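Local coordinates for protein putative dioxygenase (1H-3-hydroxy-4-oxoquinaldine 2,4-dioxygenase) (Mycobacteroides abscessus subsp. abscessus, PDB 6RA3) that cleaves the heterocyclic ring of the Pseudomonas quinolone signal with dioxygen, releasing N-octanoylanthranilate and carbon monoxide, at residues S29-D34 / R185-A190; L122-A127 / A224-F229; R129-A134 / D149-S154; D166-D171 / T245-I250. All coordinates share one frame; numbering follows the deposited sequence.

Contact 1 of 4, residues S29-D34 / R185-A190; sequences SGWAHD and RVIDEA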
loop_
_atom_site.group_PDB
_atom_site.type_symbol
_atom_site.label_atom_id
_atom_site.label_comp_id
_atom_site.label_asym_id
_atom_site.label_seq_id
_atom_site.Cartn_x
_atom_site.Cartn_y
_atom_site.Cartn_z
ATOM N N SER A 29 14.929 -1.927 -11.454
ATOM C CA SER A 29 14.694 -0.603 -11.983
ATOM C C SER A 29 16.017 0.174 -11.993
ATOM O O SER A 29 17.059 -0.323 -11.562
ATOM C CB SER A 29 13.609 0.109 -11.170
ATOM O OG SER A 29 12.374 -0.601 -11.201
ATOM N N GLY A 30 15.979 1.379 -12.542
ATOM C CA GLY A 30 17.111 2.284 -12.515
ATOM C C GLY A 30 17.192 3.018 -11.185
ATOM O O GLY A 30 16.520 2.672 -10.213
ATOM N N TRP A 31 18.033 4.054 -11.145
ATOM C CA TRP A 31 18.210 4.811 -9.911
ATOM C C TRP A 31 17.030 5.743 -9.750
ATOM O O TRP A 31 16.558 6.324 -10.716
ATOM C CB TRP A 31 19.517 5.616 -9.909
ATOM C CG TRP A 31 20.687 4.805 -9.631
ATOM C CD1 TRP A 31 21.428 4.146 -10.543
ATOM C CD2 TRP A 31 21.271 4.507 -8.342
ATOM N NE1 TRP A 31 22.430 3.464 -9.923
ATOM C CE2 TRP A 31 22.360 3.675 -8.573
ATOM C CE3 TRP A 31 20.981 4.883 -7.031
ATOM C CZ2 TRP A 31 23.178 3.213 -7.552
ATOM C CZ3 TRP A 31 21.771 4.404 -6.019
ATOM C CH2 TRP A 31 22.865 3.586 -6.281
ATOM N N ALA A 32 16.538 5.867 -8.514
ATOM C CA ALA A 32 15.530 6.852 -8.141
ATOM C C ALA A 32 14.133 6.496 -8.601
ATOM O O ALA A 32 13.301 7.381 -8.773
ATOM C CB ALA A 32 15.850 8.263 -8.666
ATOM N N HIS A 33 13.834 5.224 -8.814
ATOM C CA HIS A 33 12.453 4.859 -9.050
ATOM C C HIS A 33 12.325 3.396 -8.685
ATOM O O HIS A 33 13.313 2.726 -8.364
ATOM C CB HIS A 33 11.981 5.201 -10.485
ATOM C CG HIS A 33 12.679 4.456 -11.577
ATOM N ND1 HIS A 33 12.256 4.520 -12.885
ATOM C CD2 HIS A 33 13.768 3.652 -11.573
ATOM C CE1 HIS A 33 13.043 3.774 -13.639
ATOM N NE2 HIS A 33 13.975 3.245 -12.871
ATOM N N ASP A 34 11.080 2.929 -8.656
ATOM C CA ASP A 34 10.817 1.648 -8.017
ATOM C C ASP A 34 10.118 0.677 -8.967
ATOM O O ASP A 34 10.139 0.859 -10.186
ATOM C CB ASP A 34 9.997 1.878 -6.742
ATOM C CG ASP A 34 8.644 2.505 -7.010
ATOM O OD1 ASP A 34 8.286 2.712 -8.193
ATOM O OD2 ASP A 34 7.928 2.806 -6.022
ATOM N N ARG A 185 27.573 9.353 -8.248
ATOM C CA ARG A 185 28.775 8.656 -7.818
ATOM C C ARG A 185 28.870 7.265 -8.412
ATOM O O ARG A 185 29.928 6.861 -8.918
ATOM C CB ARG A 185 28.776 8.517 -6.294
ATOM C CG ARG A 185 29.777 9.306 -5.565
ATOM C CD ARG A 185 29.140 10.034 -4.439
ATOM N NE ARG A 185 28.376 9.188 -3.515
ATOM C CZ ARG A 185 27.356 9.648 -2.797
ATOM N NH1 ARG A 185 26.980 10.906 -2.922
ATOM N NH2 ARG A 185 26.683 8.850 -1.979
ATOM N N VAL A 186 27.809 6.468 -8.231
ATOM C CA VAL A 186 27.891 5.045 -8.529
ATOM C C VAL A 186 28.038 4.835 -10.031
ATOM O O VAL A 186 28.870 4.041 -10.479
ATOM C CB VAL A 186 26.665 4.299 -7.956
ATOM C CG1 VAL A 186 26.625 2.868 -8.451
ATOM C CG2 VAL A 186 26.719 4.295 -6.423
ATOM N N ILE A 187 27.222 5.539 -10.823
ATOM C CA ILE A 187 27.335 5.477 -12.278
ATOM C C ILE A 187 28.703 5.998 -12.727
ATOM O O ILE A 187 29.453 5.309 -13.437
ATOM C CB ILE A 187 26.188 6.267 -12.929
ATOM C CG1 ILE A 187 24.814 5.701 -12.496
ATOM C CG2 ILE A 187 26.301 6.225 -14.435
ATOM C CD1 ILE A 187 23.626 6.546 -12.955
ATOM N N ASP A 188 29.059 7.215 -12.307
ATOM C CA ASP A 188 30.364 7.762 -12.675
ATOM C C ASP A 188 31.465 6.752 -12.385
ATOM O O ASP A 188 32.315 6.477 -13.239
ATOM C CB ASP A 188 30.597 9.081 -11.939
ATOM C CG ASP A 188 31.832 9.832 -12.410
ATOM O OD1 ASP A 188 32.068 9.923 -13.632
ATOM O OD2 ASP A 188 32.536 10.393 -11.546
ATOM N N GLU A 189 31.412 6.111 -11.219
ATOM C CA GLU A 189 32.467 5.175 -10.845
ATOM C C GLU A 189 32.429 3.914 -11.708
ATOM O O GLU A 189 33.480 3.330 -12.007
ATOM C CB GLU A 189 32.354 4.802 -9.371
ATOM C CG GLU A 189 33.402 3.797 -8.870
ATOM C CD GLU A 189 32.986 3.115 -7.576
ATOM O OE1 GLU A 189 32.005 3.580 -6.943
ATOM O OE2 GLU A 189 33.637 2.120 -7.186
ATOM N N ALA A 190 31.231 3.452 -12.077
ATOM C CA ALA A 190 31.124 2.232 -12.869
ATOM C C ALA A 190 31.818 2.406 -14.224
ATOM O O ALA A 190 32.564 1.529 -14.672
ATOM C CB ALA A 190 29.649 1.860 -13.042
#

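Contact 2 of 4, residues L122-A127 / A224-F229; sequences LIMTPA and ALHDDF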
loop_
_atom_site.group_PDB
_atom_site.type_symbol
_atom_site.label_atom_id
_atom_site.label_comp_id
_atom_site.label_asym_id
_atom_site.label_seq_id
_atom_site.Cartn_x
_atom_site.Cartn_y
_atom_site.Cartn_z
ATOM N N LEU A 122 20.944 1.072 -21.731
ATOM C CA LEU A 122 22.175 1.321 -20.981
ATOM C C LEU A 122 23.294 1.722 -21.945
ATOM O O LEU A 122 23.569 1.003 -22.911
ATOM C CB LEU A 122 22.576 0.074 -20.182
ATOM C CG LEU A 122 23.934 0.066 -19.477
ATOM C CD1 LEU A 122 24.070 1.230 -18.475
ATOM C CD2 LEU A 122 24.166 -1.263 -18.794
ATOM N N ILE A 123 23.932 2.870 -21.683
ATOM C CA ILE A 123 24.980 3.400 -22.564
ATOM C C ILE A 123 26.112 2.383 -22.665
ATOM O O ILE A 123 26.773 2.058 -21.670
ATOM C CB ILE A 123 25.465 4.768 -22.042
ATOM C CG1 ILE A 123 24.373 5.832 -22.197
ATOM C CG2 ILE A 123 26.725 5.246 -22.743
ATOM C CD1 ILE A 123 23.935 6.085 -23.626
ATOM N N MET A 124 26.338 1.857 -23.876
ATOM C CA MET A 124 27.305 0.781 -24.043
ATOM C C MET A 124 28.698 1.286 -24.411
ATOM O O MET A 124 29.680 0.549 -24.239
ATOM C CB MET A 124 26.792 -0.205 -25.100
ATOM C CG MET A 124 25.621 -1.082 -24.606
ATOM S SD MET A 124 26.158 -2.312 -23.385
ATOM C CE MET A 124 24.537 -2.787 -22.740
ATOM N N THR A 125 28.802 2.521 -24.898
ATOM C CA THR A 125 30.085 3.196 -25.089
ATOM C C THR A 125 30.714 3.545 -23.739
ATOM O O THR A 125 30.082 3.395 -22.689
ATOM C CB THR A 125 29.883 4.477 -25.903
ATOM O OG1 THR A 125 28.983 5.354 -25.210
ATOM C CG2 THR A 125 29.310 4.183 -27.277
ATOM N N PRO A 126 31.965 4.021 -23.727
ATOM C CA PRO A 126 32.450 4.742 -22.542
ATOM C C PRO A 126 31.616 5.992 -22.290
ATOM O O PRO A 126 30.979 6.552 -23.193
ATOM C CB PRO A 126 33.906 5.083 -22.895
ATOM C CG PRO A 126 34.323 3.993 -23.861
ATOM C CD PRO A 126 33.065 3.707 -24.665
ATOM N N ALA A 127 31.611 6.423 -21.034
ATOM C CA ALA A 127 30.762 7.532 -20.633
ATOM C C ALA A 127 31.072 8.785 -21.455
ATOM O O ALA A 127 32.183 9.334 -21.344
ATOM C CB ALA A 127 30.938 7.826 -19.143
ATOM N N ALA A 224 26.544 -0.149 -34.909
ATOM C CA ALA A 224 27.632 -0.966 -35.441
ATOM C C ALA A 224 28.509 -1.491 -34.323
ATOM O O ALA A 224 29.093 -2.579 -34.445
ATOM C CB ALA A 224 28.476 -0.172 -36.437
ATOM N N LEU A 225 28.613 -0.743 -33.222
ATOM C CA LEU A 225 29.337 -1.263 -32.071
ATOM C C LEU A 225 28.660 -2.529 -31.536
ATOM O O LEU A 225 29.340 -3.464 -31.086
ATOM C CB LEU A 225 29.424 -0.174 -31.000
ATOM C CG LEU A 225 29.960 -0.552 -29.621
ATOM C CD1 LEU A 225 31.493 -0.658 -29.600
ATOM C CD2 LEU A 225 29.442 0.468 -28.617
ATOM N N HIS A 226 27.326 -2.579 -31.604
ATOM C CA HIS A 226 26.582 -3.755 -31.147
ATOM C C HIS A 226 26.766 -4.935 -32.099
ATOM O O HIS A 226 27.145 -6.035 -31.673
ATOM C CB HIS A 226 25.102 -3.416 -31.008
ATOM C CG HIS A 226 24.756 -2.697 -29.740
ATOM N ND1 HIS A 226 24.798 -1.321 -29.628
ATOM C CD2 HIS A 226 24.344 -3.162 -28.536
ATOM C CE1 HIS A 226 24.448 -0.975 -28.402
ATOM N NE2 HIS A 226 24.165 -2.071 -27.719
ATOM N N ASP A 227 26.459 -4.733 -33.391
ATOM C CA ASP A 227 26.787 -5.717 -34.428
ATOM C C ASP A 227 28.174 -6.284 -34.205
ATOM O O ASP A 227 28.380 -7.500 -34.184
ATOM C CB ASP A 227 26.726 -5.069 -35.813
ATOM C CG ASP A 227 25.341 -4.613 -36.179
ATOM O OD1 ASP A 227 24.393 -5.311 -35.759
ATOM O OD2 ASP A 227 25.188 -3.583 -36.882
ATOM N N ASP A 228 29.138 -5.375 -34.058
ATOM C CA ASP A 228 30.524 -5.724 -33.791
ATOM C C ASP A 228 30.635 -6.580 -32.542
ATOM O O ASP A 228 31.300 -7.623 -32.539
ATOM C CB ASP A 228 31.313 -4.417 -33.647
ATOM C CG ASP A 228 32.808 -4.608 -33.701
ATOM O OD1 ASP A 228 33.348 -5.500 -32.995
ATOM O OD2 ASP A 228 33.447 -3.831 -34.453
ATOM N N PHE A 229 29.988 -6.146 -31.456
ATOM C CA PHE A 229 30.015 -6.932 -30.228
ATOM C C PHE A 229 29.279 -8.256 -30.426
ATOM O O PHE A 229 29.759 -9.312 -29.999
ATOM C CB PHE A 229 29.407 -6.113 -29.079
ATOM C CG PHE A 229 29.832 -6.582 -27.722
ATOM C CD1 PHE A 229 31.071 -6.231 -27.208
ATOM C CD2 PHE A 229 29.003 -7.391 -26.963
ATOM C CE1 PHE A 229 31.483 -6.678 -25.965
ATOM C CE2 PHE A 229 29.396 -7.840 -25.727
ATOM C CZ PHE A 229 30.644 -7.483 -25.219
#

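Contact 3 of 4, residues R129-A134 / D149-S154; sequences REFVAA and DGLVQS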
loop_
_atom_site.group_PDB
_atom_site.type_symbol
_atom_site.label_atom_id
_atom_site.label_comp_id
_atom_site.label_asym_id
_atom_site.label_seq_id
_atom_site.Cartn_x
_atom_site.Cartn_y
_atom_site.Cartn_z
ATOM N N ARG A 129 31.372 12.683 -22.190
ATOM C CA ARG A 129 31.755 13.683 -21.205
ATOM C C ARG A 129 30.585 14.571 -20.809
ATOM O O ARG A 129 30.626 15.178 -19.735
ATOM C CB ARG A 129 32.905 14.548 -21.723
ATOM C CG ARG A 129 34.165 13.770 -22.056
ATOM C CD ARG A 129 34.715 13.047 -20.845
ATOM N NE ARG A 129 35.008 13.959 -19.742
ATOM C CZ ARG A 129 35.250 13.563 -18.496
ATOM N NH1 ARG A 129 35.220 12.264 -18.190
ATOM N NH2 ARG A 129 35.506 14.462 -17.547
ATOM N N GLU A 130 29.561 14.677 -21.653
ATOM C CA GLU A 130 28.352 15.380 -21.248
ATOM C C GLU A 130 27.650 14.629 -20.119
ATOM O O GLU A 130 27.196 15.235 -19.146
ATOM C CB GLU A 130 27.420 15.545 -22.450
ATOM C CG GLU A 130 26.970 16.966 -22.701
ATOM C CD GLU A 130 25.719 17.033 -23.556
ATOM O OE1 GLU A 130 24.833 16.174 -23.350
ATOM O OE2 GLU A 130 25.623 17.937 -24.424
ATOM N N PHE A 131 27.563 13.304 -20.237
ATOM C CA PHE A 131 26.975 12.480 -19.187
ATOM C C PHE A 131 27.753 12.620 -17.886
ATOM O O PHE A 131 27.158 12.869 -16.830
ATOM C CB PHE A 131 26.937 11.018 -19.651
ATOM C CG PHE A 131 26.133 10.089 -18.766
ATOM C CD1 PHE A 131 24.805 10.359 -18.449
ATOM C CD2 PHE A 131 26.697 8.911 -18.317
ATOM C CE1 PHE A 131 24.071 9.480 -17.676
ATOM C CE2 PHE A 131 25.964 8.024 -17.523
ATOM C CZ PHE A 131 24.654 8.317 -17.213
ATOM N N VAL A 132 29.090 12.460 -17.942
ATOM C CA VAL A 132 29.915 12.588 -16.740
ATOM C C VAL A 132 29.741 13.972 -16.128
ATOM O O VAL A 132 29.750 14.124 -14.897
ATOM C CB VAL A 132 31.398 12.292 -17.044
ATOM C CG1 VAL A 132 32.255 12.568 -15.798
ATOM C CG2 VAL A 132 31.578 10.844 -17.481
ATOM N N ALA A 133 29.544 14.988 -16.978
ATOM C CA ALA A 133 29.283 16.348 -16.509
ATOM C C ALA A 133 28.000 16.422 -15.683
ATOM O O ALA A 133 27.955 17.117 -14.665
ATOM C CB ALA A 133 29.190 17.302 -17.704
ATOM N N ALA A 134 26.939 15.730 -16.120
ATOM C CA ALA A 134 25.684 15.729 -15.367
ATOM C C ALA A 134 25.766 14.847 -14.127
ATOM O O ALA A 134 25.158 15.173 -13.107
ATOM C CB ALA A 134 24.519 15.280 -16.246
ATOM N N ASP A 149 16.523 17.706 -13.931
ATOM C CA ASP A 149 15.655 18.163 -15.020
ATOM C C ASP A 149 16.351 18.018 -16.375
ATOM O O ASP A 149 15.712 17.682 -17.377
ATOM C CB ASP A 149 15.233 19.619 -14.802
ATOM C CG ASP A 149 14.538 19.852 -13.470
ATOM O OD1 ASP A 149 14.255 18.878 -12.725
ATOM O OD2 ASP A 149 14.282 21.039 -13.162
ATOM N N GLY A 150 17.662 18.264 -16.420
ATOM C CA GLY A 150 18.397 18.104 -17.668
ATOM C C GLY A 150 18.430 16.664 -18.154
ATOM O O GLY A 150 18.202 16.389 -19.338
ATOM N N LEU A 151 18.738 15.722 -17.251
ATOM C CA LEU A 151 18.739 14.316 -17.639
ATOM C C LEU A 151 17.346 13.880 -18.078
ATOM O O LEU A 151 17.198 13.176 -19.083
ATOM C CB LEU A 151 19.264 13.444 -16.489
ATOM C CG LEU A 151 20.797 13.412 -16.325
ATOM C CD1 LEU A 151 21.243 12.654 -15.074
ATOM C CD2 LEU A 151 21.498 12.825 -17.574
ATOM N N VAL A 152 16.311 14.361 -17.378
ATOM C CA VAL A 152 14.936 13.954 -17.659
ATOM C C VAL A 152 14.482 14.453 -19.028
ATOM O O VAL A 152 13.854 13.712 -19.795
ATOM C CB VAL A 152 13.996 14.453 -16.543
ATOM C CG1 VAL A 152 12.519 14.487 -17.022
ATOM C CG2 VAL A 152 14.148 13.577 -15.311
ATOM N N GLN A 153 14.730 15.733 -19.334
ATOM C CA GLN A 153 14.282 16.266 -20.621
ATOM C C GLN A 153 14.888 15.489 -21.790
ATOM O O GLN A 153 14.205 15.246 -22.791
ATOM C CB GLN A 153 14.614 17.752 -20.731
ATOM C CG GLN A 153 13.426 18.677 -20.412
ATOM C CD GLN A 153 12.571 18.199 -19.236
ATOM O OE1 GLN A 153 11.391 17.854 -19.410
ATOM N NE2 GLN A 153 13.153 18.189 -18.032
ATOM N N SER A 154 16.159 15.064 -21.673
ATOM C CA SER A 154 16.763 14.263 -22.742
ATOM C C SER A 154 16.243 12.821 -22.739
ATOM O O SER A 154 16.233 12.158 -23.787
ATOM C CB SER A 154 18.301 14.297 -22.641
ATOM O OG SER A 154 18.814 13.580 -21.528
#

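Contact 4 of 4, residues D166-D171 / T245-I250; sequences DHVRYD and THFPGI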
loop_
_atom_site.group_PDB
_atom_site.type_symbol
_atom_site.label_atom_id
_atom_site.label_comp_id
_atom_site.label_asym_id
_atom_site.label_seq_id
_atom_site.Cartn_x
_atom_site.Cartn_y
_atom_site.Cartn_z
ATOM N N ASP A 166 3.612 10.199 -17.217
ATOM C CA ASP A 166 3.065 10.030 -15.875
ATOM C C ASP A 166 4.109 9.452 -14.925
ATOM O O ASP A 166 4.212 9.880 -13.770
ATOM C CB ASP A 166 1.818 9.143 -15.917
ATOM C CG ASP A 166 0.564 9.911 -16.319
ATOM O OD1 ASP A 166 0.626 11.146 -16.475
ATOM O OD2 ASP A 166 -0.492 9.279 -16.479
ATOM N N HIS A 167 4.916 8.500 -15.399
ATOM C CA HIS A 167 5.904 7.858 -14.538
ATOM C C HIS A 167 6.977 8.843 -14.087
ATOM O O HIS A 167 7.415 8.813 -12.926
ATOM C CB HIS A 167 6.537 6.705 -15.280
ATOM C CG HIS A 167 7.650 6.044 -14.539
ATOM N ND1 HIS A 167 7.434 5.073 -13.584
ATOM C CD2 HIS A 167 8.991 6.182 -14.638
ATOM C CE1 HIS A 167 8.597 4.671 -13.104
ATOM N NE2 HIS A 167 9.555 5.322 -13.737
ATOM N N VAL A 168 7.413 9.718 -14.993
ATOM C CA VAL A 168 8.467 10.680 -14.678
ATOM C C VAL A 168 7.927 11.824 -13.819
ATOM O O VAL A 168 8.567 12.229 -12.838
ATOM C CB VAL A 168 9.090 11.199 -15.991
ATOM C CG1 VAL A 168 10.076 12.323 -15.706
ATOM C CG2 VAL A 168 9.773 10.076 -16.720
ATOM N N ARG A 169 6.750 12.357 -14.183
ATOM C CA ARG A 169 6.170 13.506 -13.498
ATOM C C ARG A 169 5.601 13.137 -12.125
ATOM O O ARG A 169 5.663 13.944 -11.189
ATOM C CB ARG A 169 5.061 14.104 -14.357
ATOM C CG ARG A 169 5.548 14.776 -15.656
ATOM C CD ARG A 169 4.413 15.541 -16.363
ATOM N NE ARG A 169 3.328 14.641 -16.768
ATOM C CZ ARG A 169 2.241 15.013 -17.444
ATOM N NH1 ARG A 169 2.079 16.278 -17.809
ATOM N NH2 ARG A 169 1.313 14.111 -17.764
ATOM N N TYR A 170 5.027 11.938 -11.990
ATOM C CA TYR A 170 4.127 11.628 -10.879
ATOM C C TYR A 170 4.517 10.405 -10.050
ATOM O O TYR A 170 4.144 10.312 -8.875
ATOM C CB TYR A 170 2.709 11.414 -11.417
ATOM C CG TYR A 170 2.120 12.588 -12.181
ATOM C CD1 TYR A 170 2.268 13.884 -11.720
ATOM C CD2 TYR A 170 1.390 12.395 -13.351
ATOM C CE1 TYR A 170 1.718 14.950 -12.395
ATOM C CE2 TYR A 170 0.832 13.473 -14.035
ATOM C CZ TYR A 170 1.014 14.744 -13.554
ATOM O OH TYR A 170 0.479 15.837 -14.191
ATOM N N ASP A 171 5.215 9.432 -10.635
ATOM C CA ASP A 171 5.367 8.132 -9.988
ATOM C C ASP A 171 6.774 7.891 -9.458
ATOM O O ASP A 171 7.080 6.778 -9.006
ATOM C CB ASP A 171 4.954 7.011 -10.945
ATOM C CG ASP A 171 3.512 7.160 -11.425
ATOM O OD1 ASP A 171 2.701 7.806 -10.723
ATOM O OD2 ASP A 171 3.179 6.631 -12.503
ATOM N N THR A 245 11.871 7.445 -26.175
ATOM C CA THR A 245 12.294 7.739 -24.820
ATOM C C THR A 245 13.342 6.737 -24.358
ATOM O O THR A 245 13.555 5.680 -24.957
ATOM C CB THR A 245 11.094 7.739 -23.866
ATOM O OG1 THR A 245 10.784 6.390 -23.488
ATOM C CG2 THR A 245 9.885 8.364 -24.515
ATOM N N HIS A 246 13.992 7.108 -23.266
ATOM C CA HIS A 246 14.910 6.299 -22.477
ATOM C C HIS A 246 14.190 5.188 -21.729
ATOM O O HIS A 246 14.849 4.420 -21.023
ATOM C CB HIS A 246 15.646 7.269 -21.516
ATOM C CG HIS A 246 16.646 6.650 -20.572
ATOM N ND1 HIS A 246 17.666 5.816 -20.980
ATOM C CD2 HIS A 246 16.828 6.830 -19.239
ATOM C CE1 HIS A 246 18.407 5.478 -19.938
ATOM N NE2 HIS A 246 17.921 6.081 -18.868
ATOM N N PHE A 247 12.865 5.070 -21.868
ATOM C CA PHE A 247 12.052 4.157 -21.057
ATOM C C PHE A 247 11.321 3.153 -21.946
ATOM O O PHE A 247 10.088 3.179 -22.046
ATOM C CB PHE A 247 11.058 4.941 -20.198
ATOM C CG PHE A 247 11.721 5.858 -19.216
ATOM C CD1 PHE A 247 12.421 5.343 -18.141
ATOM C CD2 PHE A 247 11.675 7.232 -19.386
ATOM C CE1 PHE A 247 13.055 6.180 -17.251
ATOM C CE2 PHE A 247 12.305 8.075 -18.487
ATOM C CZ PHE A 247 12.990 7.547 -17.428
ATOM N N PRO A 248 12.051 2.246 -22.595
ATOM C CA PRO A 248 11.374 1.292 -23.488
ATOM C C PRO A 248 10.412 0.365 -22.749
ATOM O O PRO A 248 9.332 0.056 -23.272
ATOM C CB PRO A 248 12.539 0.532 -24.133
ATOM C CG PRO A 248 13.696 0.692 -23.204
ATOM C CD PRO A 248 13.501 2.007 -22.501
ATOM N N GLY A 249 10.770 -0.075 -21.539
ATOM C CA GLY A 249 9.876 -0.915 -20.746
ATOM C C GLY A 249 8.547 -0.262 -20.399
ATOM O O GLY A 249 7.549 -0.958 -20.189
ATOM N N ILE A 250 8.504 1.066 -20.344
ATOM C CA ILE A 250 7.275 1.793 -20.052
ATOM C C ILE A 250 6.614 2.283 -21.325
ATOM O O ILE A 250 5.387 2.327 -21.416
ATOM C CB ILE A 250 7.543 2.986 -19.101
ATOM C CG1 ILE A 250 8.301 2.544 -17.850
ATOM C CG2 ILE A 250 6.209 3.689 -18.758
ATOM C CD1 ILE A 250 8.707 3.695 -16.943
#

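Contact 1 of 4, residues S29-D34 / R185-A190
In this alpha/beta-hydrolase fold, the loop leaving strand 24-28 meets helix 177-194 of the cap through one indole: W31 lies against V186 and I187. The six-membered part of the indole takes V186, with W31 CZ2 3.6 Å from V186 CG1 and W31 CH2 3.9 Å from V186 CG2, so both methyls of the valine bear on the same end of the ring; the two side chains run at about a right angle. At the other end, I187 slides past in the opposite direction and brings its CD1 to 4.1 Å from W31 CD1. Its CG1 branch is turned opposite the carbonyl carbon (chi1 -59°), which carries the terminal methyl toward the loop.

W31 and A32 are the central residues of a type II beta turn from G30 to H33, and M179, R182, A183, M74 and F69 also pack round the indole. The side chain of I187 is about 4 Å from that of H97, the likely substrate-binding histidine, which probably sets the contact beside the active site. A side-chain bond braces the turn: G30 N donates to H33 NE2 over 2.8 Å, bent to 135° at the hydrogen yet within 7° of the imidazole plane.

Contact 2 of 4, residues L122-A127 / A224-F229
M124 sets the methylenes of its side chain obliquely against the NE2-CE1 side of the H226 imidazole, the two side chains running at about a right angle. M124 CG is 3.6 Å from H226 NE2, and M124 CB is 4.1 Å from H226 CE1, so the methylenes rather than the sulfur make the contact. The bend at chi2 (-71°) turns the thioether away from helix 221-232, and the side chain packs on M198 and M201 of helix 197-202. Next to this pair, T125 and L225 meet through methyl groups: T125 CG2 stands 4.0 Å from L225 CD2. The same L225 CD2 lies 4.5 Å from M124 CB, a looser approach.

The loop 122-127 follows strand 116-120 and leads into the cap helices of the alpha/beta-hydrolase fold, whereas helix 221-232 is the connection of the beta-alpha-beta crossover between the parallel strands 209-214 and 236-240. The contact therefore joins the start of the cap excursion to a helix of the core.

Polar bonds hold the histidine in place beside the methionine. H226 ND1 bonds to the backbone oxygen of Y222, one turn earlier, and H226 NE2 to H212 ND1; H212 NE2 in turn bonds to L122 N. This chain is consistent with neutral imidazoles passing donors in one direction from L122 to Y222. On the loop side, T125 OG1 donates to P126 O at 3.1 Å, approaching from above the carbonyl plane (37° out of it), a bond consistent with the rotation that presents T125 CG2 to the leucine.

Contact 3 of 4, residues R129-A134 / D149-S154
Helices 129-137 and 144-156 come together with 7.4 Å between A134 CA and L151 CA, their nearest alpha carbons here, and with little surface buried. Both belong to the helical cap that this alpha/beta hydrolase inserts between strands 116-120 and 209-214, so the contact is packing within the cap.

One leucine branch does most of the touching. L151 CD2 sits 4.1 Å from A134 CB and 4.2 Å from F131 CD1; L151 CG is almost as close to the alanine. F131 and A134 are three residues apart, on the same side of their helix, and together they receive the leucine. The methyl meets the phenyl at its edge, near the ring plane. With CG opposite the backbone N (chi1 -170°), F131 swings its ring nearer to the neighbouring helix than its CB direction alone would suggest. The same ring meets H97, the likely substrate-binding histidine, with the planes inclined by about 20°, and it also touches I187 and Y191 of helix 177-194. The phenylalanine thus links the packing of the cap to what is probably the wall of the active site.

Within helix 144-156, side chains add bonds to backbone oxygens. S154 OG donates to L151 O at 3.0 Å. Two residues before L151, D149 O is gripped twice by a single residue: Q153 N at 2.9 Å and Q153 NE2 at 2.7 Å arrive from opposite faces of the carbonyl plane.

Contact 4 of 4, residues D166-D171 / T245-I250
I250 sets its terminal methyl over one face of the H167 imidazole: I250 CD1 is 3.5 Å from the ring centroid and 15° off the ring normal, a CH-pi contact. The nearest ring atom is H167 CD2, at 3.4 Å from I250 CD1, so the methyl sits slightly toward that rim. A second pair forms beside it, where V168 CG2 comes to 3.7 Å from F247 CE2, the valine and phenylalanine crossing at about a right angle.

What orients the imidazole is partly its first torsion, CG lying opposite the backbone N (chi1 175°), and partly its polar end: H167 NE2 bonds to H33 ND1 in the loop after strand 24-28. Besides V168, the F247 ring meets that of H95, with the planes about 15° apart, and V164 and W155 also pack against it.

Further out, T245 shapes the turn that carries F247. T245 OG1 accepts from F247 N at 2.9 Å in an ST turn and bonds as well to E251 OE1. F247 takes the N-cap position of the short helix 248-251, and I250, three residues on, has its CB directed toward helix 162-170. On the far side of helix 162-170, Y170 makes a cation-pi contact with R46 of the second subunit.

Between T245 and F247 lies H246, probably the proton donor and acceptor, with its ND1 bonded to D121 OD1. The segment is thus the catalytic-histidine loop that follows the last strand in alpha/beta hydrolases, here held against a cap helix.

Overall arrangement
From the N terminus, the loop 29-34 after strand 24-28 opens contact 1, which closes only at helix 177-194. Contact 2 opens after strand 116-120 and closes on helix 221-232, so contacts 1 and 2 cross. Contact 3 is nested inside both, joining two cap helices; its V132 packs against D188 of contact 1 and A127 of contact 2. Contact 4 starts after contact 3 has closed, at helix 162-170, and ends in the loop after strand 236-240, crossing contacts 1 and 2. V152 of contact 3 packs on V168 of contact 4. Together the contacts tie the cap to loops at the C-terminal ends of the sheet strands and to a core helix.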